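Local coordinates for protein arginase (RocF) (Helicobacter pylori, PDB 4G3H) that probably hydrolyses L-arginine to L-ornithine and urea, using two bound manganese ions per subunit, at residues Met212-Leu223 / Leu265-Arg273. Numbering follows the deposited sequence.
Sequences MQEVVQKTKESL and LLLESFKDR
Phe270, the first residue to leave helical geometry after helix 256-269, pushes the far rim of its ring against Thr219 and Lys220 of helix 212-223. Its CZ lies 3.5 Å from Thr219 CG2 and 3.8 Å from Lys220 CG, both methyl and methylene meeting the ring obliquely. Leu223 CD2 approaches CE1 of the ring, also obliquely. Thr219 can offer its methyl because chi1 of -66° turns OG1 back along its own helix, where it donates to Val215 O (2.8 Å). In this tight part Thr219, Leu223 and Phe270 are buried, all three touching Leu113, and Leu223 and Phe270 also Ile229.

The solvent side is at Gln213 and Leu265: Gln213 is exposed and loses just 16 Å² to the contact. Here Leu265 CD2 meets Met212 SD at 3.9 Å and the amide NE2 of Gln213 at 3.6 Å. Midway, Val216 CG1 rests on Ser269 OG (3.4 Å), a hydroxyl already bonded to Leu265 O, and the extended Lys220 chain brings CE to Ser269 CB.

At the other end Arg273 NH1 donates to Leu223 O in a short but bent bond (2.8 Å, N-H...O angle 139°), the donor tilted from the carbonyl plane, while a water joins its NH2 to Lys220 O. The segments 212-223 and 265-269, crossing at -38°, thus pack side by side on the parallel beta-sheet of the arginase α/β fold through mainly apolar side chains; the guanidinium donates to Leu223 O and Val226 O, and its positive charge probably offsets the partial negative charge of these carbonyl oxygens.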
# COMPACT_ATOMS: atom_id res chain seq x y z
N MET A 212 -11.00 7.80 -17.55
CA MET A 212 -10.85 6.78 -16.53
C MET A 212 -11.19 5.41 -17.09
O MET A 212 -10.59 4.41 -16.71
CB MET A 212 -11.77 7.11 -15.36
CG MET A 212 -11.42 6.42 -14.07
SD MET A 212 -12.49 7.02 -12.76
CE MET A 212 -11.86 8.70 -12.55
N GLN A 213 -12.17 5.36 -17.99
CA GLN A 213 -12.58 4.09 -18.59
C GLN A 213 -11.44 3.43 -19.37
O GLN A 213 -11.23 2.22 -19.27
CB GLN A 213 -13.78 4.31 -19.53
CG GLN A 213 -15.12 4.56 -18.83
CD GLN A 213 -15.10 5.78 -17.93
OE1 GLN A 213 -14.85 6.90 -18.37
NE2 GLN A 213 -15.37 5.57 -16.64
N GLU A 214 -10.70 4.21 -20.14
CA GLU A 214 -9.61 3.66 -20.91
C GLU A 214 -8.50 3.20 -19.97
O GLU A 214 -7.90 2.15 -20.17
CB GLU A 214 -9.06 4.69 -21.90
CG GLU A 214 -8.06 4.10 -22.87
CD GLU A 214 -7.54 5.13 -23.85
OE1 GLU A 214 -6.87 6.09 -23.41
OE2 GLU A 214 -7.79 4.98 -25.06
N VAL A 215 -8.24 4.00 -18.93
CA VAL A 215 -7.22 3.64 -17.95
C VAL A 215 -7.52 2.27 -17.38
O VAL A 215 -6.66 1.41 -17.33
CB VAL A 215 -7.15 4.68 -16.80
CG1 VAL A 215 -6.27 4.16 -15.68
CG2 VAL A 215 -6.60 6.01 -17.32
N VAL A 216 -8.76 2.05 -16.95
CA VAL A 216 -9.13 0.76 -16.38
C VAL A 216 -9.02 -0.38 -17.40
O VAL A 216 -8.55 -1.48 -17.08
CB VAL A 216 -10.57 0.79 -15.82
CG1 VAL A 216 -10.98 -0.59 -15.31
CG2 VAL A 216 -10.65 1.81 -14.69
N GLN A 217 -9.43 -0.11 -18.64
CA GLN A 217 -9.38 -1.12 -19.69
C GLN A 217 -7.93 -1.53 -19.97
O GLN A 217 -7.62 -2.72 -20.12
CB GLN A 217 -10.04 -0.58 -20.96
CG GLN A 217 -10.39 -1.63 -21.99
CD GLN A 217 -11.17 -2.78 -21.40
OE1 GLN A 217 -12.08 -2.59 -20.59
NE2 GLN A 217 -10.82 -4.00 -21.80
N LYS A 218 -7.04 -0.54 -20.04
CA LYS A 218 -5.63 -0.82 -20.27
C LYS A 218 -5.03 -1.54 -19.06
O LYS A 218 -4.06 -2.28 -19.19
CB LYS A 218 -4.85 0.47 -20.54
CG LYS A 218 -5.17 1.15 -21.87
CD LYS A 218 -4.30 2.39 -22.06
CE LYS A 218 -4.70 3.21 -23.28
NZ LYS A 218 -3.93 4.49 -23.39
N THR A 219 -5.62 -1.31 -17.89
CA THR A 219 -5.15 -1.96 -16.66
C THR A 219 -5.48 -3.45 -16.74
O THR A 219 -4.67 -4.29 -16.35
CB THR A 219 -5.82 -1.36 -15.40
OG1 THR A 219 -5.39 0.00 -15.24
CG2 THR A 219 -5.42 -2.15 -14.15
N LYS A 220 -6.67 -3.77 -17.25
CA LYS A 220 -7.12 -5.16 -17.40
C LYS A 220 -6.17 -5.89 -18.34
O LYS A 220 -5.80 -7.04 -18.09
CB LYS A 220 -8.52 -5.21 -18.00
CG LYS A 220 -9.61 -4.70 -17.09
CD LYS A 220 -10.94 -4.69 -17.83
CE LYS A 220 -12.09 -4.35 -16.91
NZ LYS A 220 -13.36 -4.20 -17.68
N GLU A 221 -5.79 -5.22 -19.42
CA GLU A 221 -4.89 -5.79 -20.41
C GLU A 221 -3.58 -6.19 -19.75
O GLU A 221 -3.10 -7.31 -19.93
CB GLU A 221 -4.65 -4.78 -21.53
CG GLU A 221 -5.93 -4.45 -22.30
CD GLU A 221 -5.76 -3.34 -23.32
OE1 GLU A 221 -6.73 -3.06 -24.06
OE2 GLU A 221 -4.66 -2.74 -23.40
N SER A 222 -3.00 -5.27 -18.98
CA SER A 222 -1.74 -5.52 -18.28
C SER A 222 -1.84 -6.63 -17.24
O SER A 222 -0.87 -7.33 -16.97
CB SER A 222 -1.25 -4.25 -17.58
OG SER A 222 -0.93 -3.22 -18.50
N LEU A 223 -3.03 -6.79 -16.67
CA LEU A 223 -3.26 -7.78 -15.62
C LEU A 223 -4.03 -9.02 -16.04
O LEU A 223 -4.37 -9.86 -15.20
CB LEU A 223 -4.00 -7.09 -14.46
CG LEU A 223 -3.16 -6.67 -13.25
CD1 LEU A 223 -1.86 -6.02 -13.70
CD2 LEU A 223 -3.99 -5.74 -12.38
N LEU A 265 -14.39 1.76 -9.70
CA LEU A 265 -14.23 1.04 -10.96
C LEU A 265 -13.19 -0.07 -10.84
O LEU A 265 -13.40 -1.19 -11.32
CB LEU A 265 -13.81 2.02 -12.06
CG LEU A 265 -14.91 2.53 -13.00
CD1 LEU A 265 -16.19 2.81 -12.24
CD2 LEU A 265 -14.40 3.78 -13.70
N LEU A 266 -12.07 0.23 -10.20
CA LEU A 266 -11.03 -0.77 -10.03
C LEU A 266 -11.51 -1.92 -9.15
O LEU A 266 -11.24 -3.09 -9.44
CB LEU A 266 -9.77 -0.15 -9.41
CG LEU A 266 -8.89 0.78 -10.25
CD1 LEU A 266 -7.71 1.21 -9.40
CD2 LEU A 266 -8.40 0.08 -11.50
N LEU A 267 -12.23 -1.59 -8.08
CA LEU A 267 -12.73 -2.62 -7.17
C LEU A 267 -13.75 -3.51 -7.86
O LEU A 267 -13.77 -4.73 -7.66
CB LEU A 267 -13.35 -1.98 -5.93
CG LEU A 267 -12.39 -1.18 -5.04
CD1 LEU A 267 -13.14 -0.59 -3.85
CD2 LEU A 267 -11.27 -2.09 -4.57
N GLU A 268 -14.60 -2.92 -8.68
CA GLU A 268 -15.62 -3.68 -9.38
C GLU A 268 -14.99 -4.48 -10.53
O GLU A 268 -15.34 -5.63 -10.76
CB GLU A 268 -16.70 -2.74 -9.92
CG GLU A 268 -18.02 -3.41 -10.23
CD GLU A 268 -18.63 -4.08 -9.01
OE1 GLU A 268 -18.70 -3.43 -7.95
OE2 GLU A 268 -19.05 -5.25 -9.13
N SER A 269 -14.06 -3.86 -11.25
CA SER A 269 -13.41 -4.52 -12.38
C SER A 269 -12.53 -5.70 -11.97
O SER A 269 -12.33 -6.62 -12.76
CB SER A 269 -12.56 -3.53 -13.16
OG SER A 269 -13.35 -2.46 -13.65
N PHE A 270 -11.99 -5.67 -10.76
CA PHE A 270 -11.11 -6.75 -10.30
C PHE A 270 -11.62 -7.44 -9.04
O PHE A 270 -10.86 -8.09 -8.33
CB PHE A 270 -9.70 -6.21 -10.06
CG PHE A 270 -9.06 -5.64 -11.29
CD1 PHE A 270 -8.69 -6.47 -12.35
CD2 PHE A 270 -8.87 -4.26 -11.42
CE1 PHE A 270 -8.15 -5.94 -13.52
CE2 PHE A 270 -8.33 -3.72 -12.58
CZ PHE A 270 -7.96 -4.56 -13.64
N LYS A 271 -12.92 -7.31 -8.77
CA LYS A 271 -13.54 -7.91 -7.59
C LYS A 271 -13.14 -9.36 -7.32
O LYS A 271 -12.87 -9.74 -6.18
CB LYS A 271 -15.06 -7.81 -7.71
CG LYS A 271 -15.82 -8.35 -6.50
CD LYS A 271 -15.76 -7.40 -5.31
CE LYS A 271 -16.82 -6.31 -5.42
NZ LYS A 271 -16.67 -5.44 -6.61
N ASP A 272 -13.11 -10.18 -8.37
CA ASP A 272 -12.78 -11.60 -8.24
C ASP A 272 -11.36 -11.95 -7.85
O ASP A 272 -11.14 -12.89 -7.08
CB ASP A 272 -13.13 -12.33 -9.54
CG ASP A 272 -14.59 -12.72 -9.62
OD1 ASP A 272 -15.45 -11.83 -9.49
OD2 ASP A 272 -14.88 -13.92 -9.80
N ARG A 273 -10.38 -11.22 -8.38
CA ARG A 273 -8.99 -11.53 -8.07
C ARG A 273 -8.33 -10.66 -6.99
O ARG A 273 -7.21 -10.94 -6.58
CB ARG A 273 -8.16 -11.48 -9.36
CG ARG A 273 -8.52 -12.56 -10.38
CD ARG A 273 -7.72 -12.40 -11.67
NE ARG A 273 -8.11 -11.20 -12.40
CZ ARG A 273 -7.48 -10.73 -13.48
NH1 ARG A 273 -6.41 -11.36 -13.96
NH2 ARG A 273 -7.92 -9.63 -14.07
O HOH W 1 -7.53 -8.80 -16.57